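Local coordinates for DUF985 domain-containing protein (PDB 1YUD) that is of unknown function but belongs to the cupin superfamily, whose members share a beta-barrel fold, and is built here from two copies of one chain, at residues F31-R37 with W49-L55; Q12-F17 with G125-V129; A69-F75 with P107-K113. The contacts are given in a common frame with arbitrary orientation. Numbering follows the deposited sequence.

Interaction 1: residues F31-R37 with W49-L55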
loop_
_atom_site.group_PDB
_atom_site.type_symbol
_atom_site.label_atom_id
_atom_site.label_comp_id
_atom_site.label_asym_id
_atom_site.label_seq_id
_atom_site.Cartn_x
_atom_site.Cartn_y
_atom_site.Cartn_z
ATOM N N PHE A 31 -8.077 5.081 -13.805
ATOM C CA PHE A 31 -7.194 6.237 -13.698
ATOM C C PHE A 31 -5.979 5.925 -12.833
ATOM O O PHE A 31 -6.066 5.133 -11.904
ATOM C CB PHE A 31 -7.971 7.394 -13.095
ATOM C CG PHE A 31 -9.053 7.907 -13.988
ATOM C CD1 PHE A 31 -8.738 8.654 -15.120
ATOM C CD2 PHE A 31 -10.385 7.632 -13.716
ATOM C CE1 PHE A 31 -9.738 9.123 -15.973
ATOM C CE2 PHE A 31 -11.399 8.093 -14.561
ATOM C CZ PHE A 31 -11.070 8.842 -15.691
ATOM N N TYR A 32 -4.849 6.556 -13.126
ATOM C CA TYR A 32 -3.637 6.297 -12.361
ATOM C C TYR A 32 -2.623 7.440 -12.376
ATOM O O TYR A 32 -2.773 8.411 -13.113
ATOM C CB TYR A 32 -2.970 5.038 -12.893
ATOM C CG TYR A 32 -1.915 5.312 -13.930
ATOM C CD1 TYR A 32 -0.568 5.310 -13.594
ATOM C CD2 TYR A 32 -2.258 5.559 -15.253
ATOM C CE1 TYR A 32 0.416 5.539 -14.551
ATOM C CE2 TYR A 32 -1.274 5.797 -16.225
ATOM C CZ TYR A 32 0.059 5.783 -15.864
ATOM O OH TYR A 32 1.036 6.006 -16.810
ATOM N N ARG A 33 -1.579 7.294 -11.561
ATOM C CA ARG A 33 -0.493 8.274 -11.437
ATOM C C ARG A 33 0.563 7.604 -10.571
ATOM O O ARG A 33 0.251 7.152 -9.473
ATOM C CB ARG A 33 -0.978 9.548 -10.722
ATOM C CG ARG A 33 -0.195 10.836 -11.043
ATOM C CD ARG A 33 1.329 10.732 -10.866
ATOM N NE ARG A 33 2.032 11.288 -12.028
ATOM C CZ ARG A 33 3.354 11.269 -12.224
ATOM N NH1 ARG A 33 4.177 10.722 -11.329
ATOM N NH2 ARG A 33 3.853 11.785 -13.343
ATOM N N SER A 34 1.799 7.523 -11.046
ATOM C CA SER A 34 2.846 6.915 -10.239
ATOM C C SER A 34 3.058 7.785 -9.022
ATOM O O SER A 34 3.006 9.005 -9.105
ATOM C CB SER A 34 4.143 6.825 -11.011
ATOM O OG SER A 34 3.924 6.172 -12.243
ATOM N N SER A 35 3.280 7.144 -7.885
ATOM C CA SER A 35 3.502 7.838 -6.627
ATOM C C SER A 35 5.004 7.918 -6.434
ATOM O O SER A 35 5.575 9.003 -6.397
ATOM C CB SER A 35 2.867 7.040 -5.494
ATOM O OG SER A 35 1.907 6.136 -6.029
ATOM N N TYR A 36 5.641 6.755 -6.314
ATOM C CA TYR A 36 7.089 6.686 -6.142
ATOM C C TYR A 36 7.643 5.470 -6.852
ATOM O O TYR A 36 6.932 4.488 -7.072
ATOM C CB TYR A 36 7.476 6.573 -4.670
ATOM C CG TYR A 36 6.949 7.656 -3.775
ATOM C CD1 TYR A 36 5.627 7.651 -3.350
ATOM C CD2 TYR A 36 7.772 8.694 -3.359
ATOM C CE1 TYR A 36 5.131 8.666 -2.525
ATOM C CE2 TYR A 36 7.295 9.709 -2.546
ATOM C CZ TYR A 36 5.970 9.697 -2.132
ATOM O OH TYR A 36 5.469 10.742 -1.378
ATOM N N ARG A 37 8.914 5.549 -7.227
ATOM C CA ARG A 37 9.601 4.425 -7.859
ATOM C C ARG A 37 10.756 4.220 -6.885
ATOM O O ARG A 37 11.029 5.087 -6.051
ATOM C CB ARG A 37 10.171 4.776 -9.247
ATOM C CG ARG A 37 9.223 5.449 -10.256
ATOM C CD ARG A 37 8.031 4.588 -10.678
ATOM N NE ARG A 37 8.390 3.268 -11.221
ATOM C CZ ARG A 37 9.280 3.050 -12.184
ATOM N NH1 ARG A 37 9.929 4.068 -12.726
ATOM N NH2 ARG A 37 9.516 1.814 -12.611
ATOM N N TRP A 49 11.276 -1.474 -7.111
ATOM C CA TRP A 49 9.822 -1.393 -6.964
ATOM C C TRP A 49 9.193 -0.109 -7.524
ATOM O O TRP A 49 9.886 0.796 -7.990
ATOM C CB TRP A 49 9.408 -1.570 -5.498
ATOM C CG TRP A 49 9.908 -0.525 -4.535
ATOM C CD1 TRP A 49 10.973 -0.633 -3.695
ATOM C CD2 TRP A 49 9.345 0.772 -4.300
ATOM N NE1 TRP A 49 11.110 0.508 -2.946
ATOM C CE2 TRP A 49 10.124 1.392 -3.297
ATOM C CE3 TRP A 49 8.254 1.475 -4.839
ATOM C CZ2 TRP A 49 9.856 2.678 -2.818
ATOM C CZ3 TRP A 49 7.983 2.755 -4.364
ATOM C CH2 TRP A 49 8.786 3.343 -3.361
ATOM N N SER A 50 7.866 -0.054 -7.478
ATOM C CA SER A 50 7.102 1.087 -7.972
ATOM C C SER A 50 5.672 1.087 -7.416
ATOM O O SER A 50 5.072 0.035 -7.228
ATOM C CB SER A 50 7.049 1.048 -9.502
ATOM O OG SER A 50 6.490 -0.160 -9.981
ATOM N N SER A 51 5.133 2.265 -7.141
ATOM C CA SER A 51 3.767 2.373 -6.643
ATOM C C SER A 51 3.029 3.433 -7.453
ATOM O O SER A 51 3.617 4.419 -7.882
ATOM C CB SER A 51 3.752 2.775 -5.169
ATOM O OG SER A 51 2.443 3.141 -4.755
ATOM N N ILE A 52 1.740 3.220 -7.666
ATOM C CA ILE A 52 0.928 4.157 -8.414
ATOM C C ILE A 52 -0.402 4.234 -7.710
ATOM O O ILE A 52 -0.767 3.339 -6.946
ATOM C CB ILE A 52 0.628 3.664 -9.831
ATOM C CG1 ILE A 52 -0.320 2.471 -9.751
ATOM C CG2 ILE A 52 1.906 3.287 -10.545
ATOM C CD1 ILE A 52 -0.791 1.956 -11.088
ATOM N N TYR A 53 -1.124 5.316 -7.946
ATOM C CA TYR A 53 -2.439 5.448 -7.374
ATOM C C TYR A 53 -3.275 4.774 -8.469
ATOM O O TYR A 53 -2.740 4.453 -9.532
ATOM C CB TYR A 53 -2.788 6.916 -7.248
ATOM C CG TYR A 53 -2.167 7.619 -6.070
ATOM C CD1 TYR A 53 -2.709 7.472 -4.795
ATOM C CD2 TYR A 53 -1.092 8.488 -6.229
ATOM C CE1 TYR A 53 -2.204 8.183 -3.704
ATOM C CE2 TYR A 53 -0.580 9.206 -5.144
ATOM C CZ TYR A 53 -1.145 9.051 -3.890
ATOM O OH TYR A 53 -0.698 9.779 -2.815
ATOM N N PHE A 54 -4.557 4.526 -8.227
ATOM C CA PHE A 54 -5.390 3.894 -9.250
ATOM C C PHE A 54 -6.843 4.007 -8.849
ATOM O O PHE A 54 -7.283 3.388 -7.882
ATOM C CB PHE A 54 -5.004 2.424 -9.447
ATOM C CG PHE A 54 -5.677 1.772 -10.621
ATOM C CD1 PHE A 54 -6.919 1.164 -10.488
ATOM C CD2 PHE A 54 -5.060 1.746 -11.862
ATOM C CE1 PHE A 54 -7.535 0.530 -11.579
ATOM C CE2 PHE A 54 -5.670 1.113 -12.956
ATOM C CZ PHE A 54 -6.912 0.503 -12.807
ATOM N N LEU A 55 -7.590 4.800 -9.610
ATOM C CA LEU A 55 -8.984 5.039 -9.297
ATOM C C LEU A 55 -9.977 4.352 -10.215
ATOM O O LEU A 55 -9.679 4.051 -11.365
ATOM C CB LEU A 55 -9.233 6.546 -9.267
ATOM C CG LEU A 55 -10.639 6.949 -8.853
ATOM C CD1 LEU A 55 -10.573 8.172 -7.957
ATOM C CD2 LEU A 55 -11.484 7.176 -10.100
#
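An antiparallel strand pair can slip register at a single residue, and the pairing of 31-37 with 50-55 is a clear case: their axes run 151° apart in direction and approach to 4.1 Å. At the start, Phe31 and Leu55 form a hydrogen-bonded pair. Phe31 N donates to Leu55 O at 3.1 Å. In return, Leu55 N donates to Phe31 O at 2.8 Å, and Phe31 CD2 rests 3.8 Å from Leu55 CD2. Tyr32 turns to the other face of the sheet, where its CB lies 4.0 Å from Phe54 CD2 and 4.2 Å from Ile52 CD1. Arg33 contributes its carbonyl, receiving Tyr53 N at 2.8 Å, but its side chain leads away from 49-55, and NH1 donates to Ser34 O at 3.0 Å. Ser34 then sits close to Ile52, CA to CA 3.8 Å, as a non-hydrogen-bonded pair. Here the register slips. Ser35 and Tyr36 both face Ser51 in a classic beta bulge: Ser35 N donates to Ser51 O at 2.7 Å, Tyr36 N reaches the same oxygen only weakly at 3.5 Å, and Ser51 N returns a bond to Tyr36 O at 2.9 Å. Tyr36 CB also packs 3.7 Å from Trp49 CH2. Arg37 pairs with Ser50 and folds back until NE is 3.1 Å from Ser50 CB, its carbonyl oxygen lying over one face of the Trp49 indole. Backbone bonds thus hold the strands together, while the bulge sets Ser35 OG near Ser51 OG; both hydroxyls bond Gln108 of the second subunit, so the irregularity lies directly at the dimer interface.

Interaction 2: residues Q12-F17 with G125-V129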
loop_
_atom_site.group_PDB
_atom_site.type_symbol
_atom_site.label_atom_id
_atom_site.label_comp_id
_atom_site.label_asym_id
_atom_site.label_seq_id
_atom_site.Cartn_x
_atom_site.Cartn_y
_atom_site.Cartn_z
ATOM N N GLN A 12 -15.677 13.755 -0.346
ATOM C CA GLN A 12 -14.876 13.749 -1.565
ATOM C C GLN A 12 -15.387 12.752 -2.596
ATOM O O GLN A 12 -16.014 11.750 -2.251
ATOM C CB GLN A 12 -13.414 13.421 -1.236
ATOM C CG GLN A 12 -12.556 14.614 -0.838
ATOM C CD GLN A 12 -11.104 14.230 -0.576
ATOM O OE1 GLN A 12 -10.200 15.063 -0.688
ATOM N NE2 GLN A 12 -10.877 12.970 -0.217
ATOM N N ASN A 13 -15.113 13.037 -3.865
ATOM C CA ASN A 13 -15.534 12.154 -4.941
ATOM C C ASN A 13 -14.395 11.931 -5.924
ATOM O O ASN A 13 -13.373 12.611 -5.867
ATOM C CB ASN A 13 -16.741 12.730 -5.677
ATOM C CG ASN A 13 -17.702 11.649 -6.135
ATOM O OD1 ASN A 13 -18.365 11.009 -5.315
ATOM N ND2 ASN A 13 -17.770 11.426 -7.445
ATOM N N ALA A 14 -14.582 10.979 -6.829
ATOM C CA ALA A 14 -13.565 10.639 -7.813
ATOM C C ALA A 14 -12.953 11.842 -8.527
ATOM O O ALA A 14 -11.800 11.800 -8.957
ATOM C CB ALA A 14 -14.145 9.672 -8.827
ATOM N N ASP A 15 -13.716 12.920 -8.649
ATOM C CA ASP A 15 -13.220 14.107 -9.333
ATOM C C ASP A 15 -12.118 14.807 -8.555
ATOM O O ASP A 15 -11.174 15.339 -9.141
ATOM C CB ASP A 15 -14.377 15.069 -9.601
ATOM C CG ASP A 15 -15.429 14.463 -10.509
ATOM O OD1 ASP A 15 -15.069 14.036 -11.628
ATOM O OD2 ASP A 15 -16.610 14.412 -10.107
ATOM N N ASP A 16 -12.244 14.798 -7.232
ATOM C CA ASP A 16 -11.258 15.425 -6.358
ATOM C C ASP A 16 -9.946 14.673 -6.431
ATOM O O ASP A 16 -8.875 15.274 -6.537
ATOM C CB ASP A 16 -11.752 15.421 -4.914
ATOM C CG ASP A 16 -13.005 16.236 -4.731
ATOM O OD1 ASP A 16 -13.951 16.060 -5.526
ATOM O OD2 ASP A 16 -13.045 17.051 -3.790
ATOM N N PHE A 17 -10.047 13.347 -6.373
ATOM C CA PHE A 17 -8.877 12.482 -6.422
ATOM C C PHE A 17 -8.133 12.568 -7.738
ATOM O O PHE A 17 -6.926 12.805 -7.751
ATOM C CB PHE A 17 -9.272 11.029 -6.132
ATOM C CG PHE A 17 -9.443 10.739 -4.670
ATOM C CD1 PHE A 17 -10.661 10.301 -4.164
ATOM C CD2 PHE A 17 -8.386 10.950 -3.786
ATOM C CE1 PHE A 17 -10.828 10.082 -2.795
ATOM C CE2 PHE A 17 -8.541 10.735 -2.417
ATOM C CZ PHE A 17 -9.765 10.301 -1.925
ATOM N N GLY A 125 -19.907 4.181 -7.277
ATOM C CA GLY A 125 -19.193 5.178 -6.506
ATOM C C GLY A 125 -17.775 5.233 -7.028
ATOM O O GLY A 125 -17.558 5.039 -8.229
ATOM N N PHE A 126 -16.805 5.485 -6.154
ATOM C CA PHE A 126 -15.417 5.541 -6.606
ATOM C C PHE A 126 -14.508 4.642 -5.777
ATOM O O PHE A 126 -14.892 4.162 -4.706
ATOM C CB PHE A 126 -14.884 6.960 -6.507
ATOM C CG PHE A 126 -14.664 7.408 -5.101
ATOM C CD1 PHE A 126 -15.742 7.742 -4.292
ATOM C CD2 PHE A 126 -13.379 7.480 -4.579
ATOM C CE1 PHE A 126 -15.549 8.148 -2.979
ATOM C CE2 PHE A 126 -13.172 7.879 -3.274
ATOM C CZ PHE A 126 -14.261 8.217 -2.471
ATOM N N SER A 127 -13.289 4.435 -6.268
ATOM C CA SER A 127 -12.323 3.620 -5.547
ATOM C C SER A 127 -10.876 3.977 -5.820
ATOM O O SER A 127 -10.363 3.789 -6.927
ATOM C CB SER A 127 -12.549 2.153 -5.843
ATOM O OG SER A 127 -13.735 1.735 -5.221
ATOM N N LEU A 128 -10.236 4.520 -4.787
ATOM C CA LEU A 128 -8.831 4.887 -4.837
ATOM C C LEU A 128 -8.125 3.642 -4.310
ATOM O O LEU A 128 -8.535 3.057 -3.300
ATOM C CB LEU A 128 -8.540 6.081 -3.921
ATOM C CG LEU A 128 -7.066 6.495 -4.010
ATOM C CD1 LEU A 128 -6.799 7.002 -5.405
ATOM C CD2 LEU A 128 -6.721 7.552 -2.976
ATOM N N VAL A 129 -7.056 3.256 -4.989
ATOM C CA VAL A 129 -6.335 2.052 -4.639
ATOM C C VAL A 129 -4.829 2.197 -4.812
ATOM O O VAL A 129 -4.353 2.914 -5.700
ATOM C CB VAL A 129 -6.852 0.894 -5.522
ATOM C CG1 VAL A 129 -5.712 0.123 -6.149
ATOM C CG2 VAL A 129 -7.755 0.014 -4.711
#
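Where a short helix packs on a beta sheet, apolar side chains can do most of the joining, and segments 12-17 and 125-129 illustrate this with a modest 269 Å² of buried surface. Aromatic contacts come first. The rings of Phe17 and Phe126 meet obliquely, centroids 5.6 Å apart and planes inclined at 32°, with Phe17 CE1 only 3.3 Å from Phe126 CE2. Both residues direct their CA-to-CB bonds at the opposing segment, and Phe126, with 98 Å² covered, is the chief contributor from the strand. A CH-pi contact follows: Leu128 CD2 stands 4.2 Å from the centroid of the Phe17 ring, off-centre at 29° from the ring normal, and 3.7 Å from Phe17 CE2, so Phe17 spans the two strand residues that point the same way. Simple aliphatic packing adds Ala14 CB against Phe126 CB at 3.6 Å; the small alanine lets the backbones come near, CA to CA 5.6 Å. Main-chain atoms supply the last group. Ala14 N and Asn13 CA lie over one face of the Phe126 ring, and Gln12 O approaches Phe126 CE1 at 3.7 Å, so the ring nestles under the first turn of the helix, which Asp16 N opens by bonding Asn13 O at 2.8 Å. Leu101 of the second subunit packs against Phe17, and Pro107 of the same subunit against Leu128. In the wider fold, Ala14 and Phe17 of helix 14-20 also rest on Leu55 of strand 50-57, and strand 126-133 lies between 50-57 and 71-76 in the sheet.

Interaction 3: residues A69-F75 with P107-K113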
loop_
_atom_site.group_PDB
_atom_site.type_symbol
_atom_site.label_atom_id
_atom_site.label_comp_id
_atom_site.label_asym_id
_atom_site.label_seq_id
_atom_site.Cartn_x
_atom_site.Cartn_y
_atom_site.Cartn_z
ATOM N N ALA A 69 5.395 -9.433 -12.771
ATOM C CA ALA A 69 5.753 -9.400 -11.370
ATOM C C ALA A 69 4.518 -9.354 -10.480
ATOM O O ALA A 69 3.410 -9.094 -10.942
ATOM C CB ALA A 69 6.651 -8.199 -11.098
ATOM N N ASP A 70 4.707 -9.633 -9.201
ATOM C CA ASP A 70 3.602 -9.595 -8.272
ATOM C C ASP A 70 3.141 -8.155 -8.098
ATOM O O ASP A 70 3.853 -7.207 -8.446
ATOM C CB ASP A 70 4.039 -10.156 -6.914
ATOM C CG ASP A 70 4.209 -11.655 -6.931
ATOM O OD1 ASP A 70 4.670 -12.199 -5.906
ATOM O OD2 ASP A 70 3.874 -12.281 -7.960
ATOM N N GLU A 71 1.952 -7.982 -7.543
ATOM C CA GLU A 71 1.455 -6.648 -7.335
ATOM C C GLU A 71 0.691 -6.604 -6.035
ATOM O O GLU A 71 -0.234 -7.373 -5.819
ATOM C CB GLU A 71 0.553 -6.239 -8.496
ATOM C CG GLU A 71 0.279 -4.753 -8.573
ATOM C CD GLU A 71 -0.574 -4.390 -9.774
ATOM O OE1 GLU A 71 -1.818 -4.511 -9.703
ATOM O OE2 GLU A 71 0.009 -4.001 -10.806
HETATM N N MSE A 72 1.086 -5.719 -5.142
HETATM C CA MSE A 72 0.360 -5.635 -3.910
HETATM C C MSE A 72 -0.754 -4.616 -4.103
HETATM O O MSE A 72 -0.629 -3.678 -4.889
HETATM C CB MSE A 72 1.305 -5.257 -2.769
HETATM C CG MSE A 72 2.037 -6.471 -2.162
HETATM SE SE MSE A 72 0.849 -7.699 -1.209
HETATM C CE MSE A 72 0.321 -6.504 0.222
ATOM N N TRP A 73 -1.865 -4.822 -3.416
ATOM C CA TRP A 73 -2.977 -3.910 -3.529
ATOM C C TRP A 73 -3.332 -3.372 -2.165
ATOM O O TRP A 73 -3.610 -4.132 -1.242
ATOM C CB TRP A 73 -4.185 -4.617 -4.142
ATOM C CG TRP A 73 -4.096 -4.776 -5.640
ATOM C CD1 TRP A 73 -3.096 -5.385 -6.342
ATOM C CD2 TRP A 73 -5.059 -4.337 -6.614
ATOM N NE1 TRP A 73 -3.376 -5.357 -7.692
ATOM C CE2 TRP A 73 -4.576 -4.719 -7.886
ATOM C CE3 TRP A 73 -6.286 -3.660 -6.532
ATOM C CZ2 TRP A 73 -5.275 -4.450 -9.070
ATOM C CZ3 TRP A 73 -6.983 -3.394 -7.707
ATOM C CH2 TRP A 73 -6.473 -3.791 -8.962
ATOM N N TYR A 74 -3.320 -2.054 -2.031
ATOM C CA TYR A 74 -3.669 -1.435 -0.762
ATOM C C TYR A 74 -5.011 -0.751 -0.975
ATOM O O TYR A 74 -5.400 -0.481 -2.110
ATOM C CB TYR A 74 -2.575 -0.435 -0.371
ATOM C CG TYR A 74 -1.233 -1.115 -0.202
ATOM C CD1 TYR A 74 -0.864 -1.670 1.019
ATOM C CD2 TYR A 74 -0.386 -1.295 -1.288
ATOM C CE1 TYR A 74 0.309 -2.394 1.151
ATOM C CE2 TYR A 74 0.783 -2.025 -1.169
ATOM C CZ TYR A 74 1.122 -2.578 0.054
ATOM O OH TYR A 74 2.230 -3.387 0.163
ATOM N N PHE A 75 -5.729 -0.477 0.099
ATOM C CA PHE A 75 -7.021 0.169 -0.033
ATOM C C PHE A 75 -7.024 1.511 0.685
ATOM O O PHE A 75 -6.856 1.576 1.911
ATOM C CB PHE A 75 -8.117 -0.721 0.553
ATOM C CG PHE A 75 -9.496 -0.199 0.326
ATOM C CD1 PHE A 75 -10.145 -0.430 -0.888
ATOM C CD2 PHE A 75 -10.141 0.549 1.307
ATOM C CE1 PHE A 75 -11.438 0.083 -1.129
ATOM C CE2 PHE A 75 -11.422 1.070 1.086
ATOM C CZ PHE A 75 -12.074 0.832 -0.140
ATOM N N PRO A 107 -8.075 -5.124 3.569
ATOM C CA PRO A 107 -7.399 -3.960 2.985
ATOM C C PRO A 107 -6.244 -4.241 2.027
ATOM O O PRO A 107 -5.949 -3.418 1.154
ATOM C CB PRO A 107 -6.968 -3.168 4.207
ATOM C CG PRO A 107 -8.073 -3.449 5.161
ATOM C CD PRO A 107 -8.224 -4.945 5.019
ATOM N N GLN A 108 -5.589 -5.388 2.167
ATOM C CA GLN A 108 -4.487 -5.704 1.261
ATOM C C GLN A 108 -4.700 -7.015 0.540
ATOM O O GLN A 108 -5.335 -7.927 1.050
ATOM C CB GLN A 108 -3.149 -5.790 2.011
ATOM C CG GLN A 108 -2.362 -4.488 2.091
ATOM C CD GLN A 108 -1.328 -4.515 3.206
ATOM O OE1 GLN A 108 -0.232 -5.076 3.053
ATOM N NE2 GLN A 108 -1.680 -3.921 4.349
ATOM N N PHE A 109 -4.166 -7.112 -0.658
ATOM C CA PHE A 109 -4.284 -8.342 -1.374
ATOM C C PHE A 109 -3.117 -8.460 -2.320
ATOM O O PHE A 109 -2.624 -7.462 -2.843
ATOM C CB PHE A 109 -5.587 -8.434 -2.153
ATOM C CG PHE A 109 -5.781 -9.773 -2.773
ATOM C CD1 PHE A 109 -6.345 -10.810 -2.047
ATOM C CD2 PHE A 109 -5.263 -10.046 -4.022
ATOM C CE1 PHE A 109 -6.378 -12.097 -2.553
ATOM C CE2 PHE A 109 -5.296 -11.336 -4.530
ATOM C CZ PHE A 109 -5.852 -12.350 -3.788
ATOM N N LEU A 110 -2.694 -9.693 -2.559
ATOM C CA LEU A 110 -1.564 -9.937 -3.425
ATOM C C LEU A 110 -1.960 -10.720 -4.670
ATOM O O LEU A 110 -2.313 -11.894 -4.602
ATOM C CB LEU A 110 -0.487 -10.666 -2.612
ATOM C CG LEU A 110 0.795 -11.120 -3.286
ATOM C CD1 LEU A 110 0.521 -12.390 -4.044
ATOM C CD2 LEU A 110 1.330 -10.015 -4.184
ATOM N N VAL A 111 -1.908 -10.057 -5.814
ATOM C CA VAL A 111 -2.249 -10.697 -7.071
ATOM C C VAL A 111 -0.966 -11.282 -7.672
ATOM O O VAL A 111 -0.121 -10.564 -8.224
ATOM C CB VAL A 111 -2.960 -9.684 -8.035
ATOM C CG1 VAL A 111 -2.299 -8.329 -7.958
ATOM C CG2 VAL A 111 -2.937 -10.215 -9.454
ATOM N N PRO A 112 -0.802 -12.610 -7.549
ATOM C CA PRO A 112 0.360 -13.363 -8.045
ATOM C C PRO A 112 0.676 -13.136 -9.500
ATOM O O PRO A 112 -0.223 -13.105 -10.331
ATOM C CB PRO A 112 -0.012 -14.824 -7.755
ATOM C CG PRO A 112 -1.507 -14.819 -7.795
ATOM C CD PRO A 112 -1.841 -13.531 -7.051
ATOM N N LYS A 113 1.960 -12.994 -9.804
ATOM C CA LYS A 113 2.393 -12.774 -11.176
ATOM C C LYS A 113 2.046 -13.950 -12.073
ATOM O O LYS A 113 1.672 -15.023 -11.594
ATOM C CB LYS A 113 3.903 -12.522 -11.229
ATOM C CG LYS A 113 4.766 -13.666 -10.719
ATOM C CD LYS A 113 6.250 -13.310 -10.810
ATOM C CE LYS A 113 7.132 -14.439 -10.297
ATOM N NZ LYS A 113 8.571 -14.066 -10.351
#
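A strand at the margin of a sheet can be secured at its ends by side chains as well as along its length by backbone bonds, and the pairing of 69-75 with 107-113 shows how. Asp70, with 69 Å² covered, works just ahead of strand 71-75: its OD2 accepts Lys113 N at 2.8 Å, fastening the chain where it leaves strand 109-111, while its CB lies 3.8 Å from Leu110 CD2. Leu110 pairs with Met72, a selenomethionine, in the non-hydrogen-bonded position, and the SE of Met72 comes to 3.5 Å from Leu110 CB. On either side of that pair run the backbone bonds. Val111 N donates to Glu71 O at 3.2 Å, with a weak return from Glu71 N to Val111 O at 3.4 Å; Trp73 N bonds Phe109 O at 2.8 Å and Phe109 N bonds Trp73 O at 3.1 Å. The strands run antiparallel, directions 150° apart and axes 4.8 Å apart at the closest. On the face opposite Leu110, Val111 CG1 packs 3.5 Å from Trp73 CD1. Gln108, burying 68 Å², serves the far end: its CA makes a CA-H...O contact of 3.1 Å with Trp73 O, and its OE1 lies 3.2 Å from Met72 CE and 3.3 Å from Tyr74 CE1. That amide crosses to the second subunit, where OE1 bonds Ser35 and Ser51 and NE2 bonds Ile52 O. Within its own chain, strand 109-111 borders the sheet beside 71-76; Trp73 and Phe109 reach strands 81-86 and 92-97 of the other sheet, packing between the two, consistent with a cupin beta-barrel.

From the N terminus, interaction 2 opens first, at 12-17, and closes last, at 125-129, so its long loop encloses the other two contacts. Within it, interaction 1 joins 31-37 to 49-55 across a short connection without helix or strand, and is complete before interaction 3 begins at 69-75; the two are in series and do not cross. Strand 126-133 lies between strands 50-57 and 71-76, and its residue Val129 touches Phe54 of interaction 1 as well as Trp73 and Tyr74 of interaction 3. Interactions 1 and 3 thus build separate parts of one antiparallel sheet, onto which interaction 2 seats the N-terminal helix.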